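Local coordinates for protein biotin transporter BioY (Lactococcus lactis subsp. cremoris, PDB 4DVE) that binds biotin and probably acts as the substrate-specific membrane component of an energy-coupling factor (ECF) ABC transporter, at residues A[75-79]-A[80-84]. Sequence-based numbering, arbitrary orientation.
Sequences LALAL and IGLPV. With BNG (nonyl beta-D-glucopyranoside), chain G.
L77 O accepts a hydrogen bond from L82 N at 3.0 Å and one from G81 N more weakly, while G81, at a phi of 122°, turns the chain out of helix 52-80: a Schellman motif at the C-terminal end of a predicted transmembrane helix. Just before it, I80 N still makes the regular helical bond to A76 O, and G81 N is shared, with a second weak bond to A78 O. Glycine suits the turning position, since a CB there would be jammed against the carbonyl O of I80.

Leucines close the turn on one flank. CD2 of L77 meets CD1 of L82 at 3.8 Å, the two side chains crossing at a slant, as expected of the residues that flank a Schellman turn. I80 places CG1 between its backbone N and carbonyl carbon (chi1 70°), which lays that carbon 3.4 Å from L77 O and brings I80 CD1 loosely toward L77 CD2.

After L82 the chain bends again in an inverse gamma turn centred on P83, bringing V84 back against the last turn of the helix. There CG2 of V84 packs 3.7 Å from CB of A78, and I31 of helix 13-33 touches both V84 and L77. Beyond the turn sits a nonyl glucoside detergent: its ring oxygen O5, glycosidic oxygen O1 and first chain carbons lie along the ring of P83, and its O6 donates a 2.8 Å hydrogen bond to G81 O.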
# COMPACT_ATOMS: atom_id res chain seq x y z
N LEU A 75 6.85 5.98 -5.08
CA LEU A 75 7.92 6.16 -4.11
C LEU A 75 9.12 6.88 -4.73
O LEU A 75 9.73 7.75 -4.09
CB LEU A 75 8.33 4.80 -3.51
CG LEU A 75 7.30 4.11 -2.65
CD1 LEU A 75 7.76 2.69 -2.23
CD2 LEU A 75 7.00 4.95 -1.43
N ALA A 76 9.46 6.50 -5.97
CA ALA A 76 10.54 7.15 -6.70
C ALA A 76 10.27 8.67 -6.85
O ALA A 76 11.18 9.50 -6.67
CB ALA A 76 10.73 6.48 -8.07
N LEU A 77 9.03 9.03 -7.15
CA LEU A 77 8.65 10.43 -7.23
C LEU A 77 8.90 11.15 -5.90
O LEU A 77 9.40 12.27 -5.88
CB LEU A 77 7.20 10.58 -7.70
CG LEU A 77 6.90 10.29 -9.18
CD1 LEU A 77 5.43 10.53 -9.48
CD2 LEU A 77 7.73 11.16 -10.12
N ALA A 78 8.56 10.49 -4.80
CA ALA A 78 8.82 11.06 -3.47
C ALA A 78 10.32 11.19 -3.23
O ALA A 78 10.80 12.23 -2.75
CB ALA A 78 8.15 10.23 -2.38
N LEU A 79 11.07 10.16 -3.62
CA LEU A 79 12.52 10.14 -3.36
C LEU A 79 13.27 11.24 -4.09
O LEU A 79 14.25 11.77 -3.58
CB LEU A 79 13.11 8.79 -3.71
CG LEU A 79 12.78 7.70 -2.70
CD1 LEU A 79 12.77 6.32 -3.37
CD2 LEU A 79 13.77 7.77 -1.54
N ILE A 80 12.83 11.59 -5.29
CA ILE A 80 13.51 12.63 -6.04
C ILE A 80 13.02 14.02 -5.66
O ILE A 80 13.58 15.00 -6.10
CB ILE A 80 13.44 12.41 -7.56
CG1 ILE A 80 12.01 12.62 -8.09
CG2 ILE A 80 13.92 11.00 -7.89
CD1 ILE A 80 11.85 12.11 -9.50
N GLY A 81 11.95 14.12 -4.87
CA GLY A 81 11.58 15.41 -4.30
C GLY A 81 10.19 15.94 -4.59
O GLY A 81 9.87 17.03 -4.14
N LEU A 82 9.36 15.23 -5.34
CA LEU A 82 8.00 15.73 -5.56
C LEU A 82 7.18 15.53 -4.29
O LEU A 82 7.33 14.51 -3.60
CB LEU A 82 7.31 15.06 -6.75
CG LEU A 82 7.82 15.41 -8.15
CD1 LEU A 82 6.91 14.70 -9.15
CD2 LEU A 82 7.88 16.92 -8.43
N PRO A 83 6.33 16.50 -3.97
CA PRO A 83 5.61 16.46 -2.69
C PRO A 83 4.35 15.59 -2.77
O PRO A 83 3.22 16.06 -2.64
CB PRO A 83 5.29 17.94 -2.42
CG PRO A 83 5.20 18.56 -3.78
CD PRO A 83 6.16 17.79 -4.67
N VAL A 84 4.57 14.30 -2.99
CA VAL A 84 3.48 13.36 -3.25
C VAL A 84 3.06 12.54 -2.03
O VAL A 84 2.08 11.79 -2.08
CB VAL A 84 3.86 12.40 -4.39
CG1 VAL A 84 4.08 13.19 -5.70
CG2 VAL A 84 5.07 11.57 -3.99
C1 BNG G . 8.51 20.97 -2.35
C2 BNG G . 7.57 21.61 -1.34
C3 BNG G . 8.03 21.34 0.09
C4 BNG G . 8.32 19.86 0.29
C5 BNG G . 9.22 19.32 -0.81
C6 BNG G . 9.45 17.82 -0.65
C1' BNG G . 9.02 21.00 -4.66
C2' BNG G . 8.38 20.68 -6.00
C3' BNG G . 6.96 21.23 -6.07
C4' BNG G . 6.48 21.34 -7.51
C5' BNG G . 4.99 21.64 -7.58
C6' BNG G . 4.17 20.36 -7.41
C7' BNG G . 2.81 20.66 -6.79
C8' BNG G . 2.67 22.14 -6.46
C9' BNG G . 2.89 22.99 -7.70
O1 BNG G . 8.01 21.17 -3.67
O2 BNG G . 7.52 23.03 -1.57
O3 BNG G . 7.01 21.76 1.00
O4 BNG G . 8.96 19.67 1.56
O5 BNG G . 8.61 19.57 -2.08
O6 BNG G . 10.53 17.41 -1.49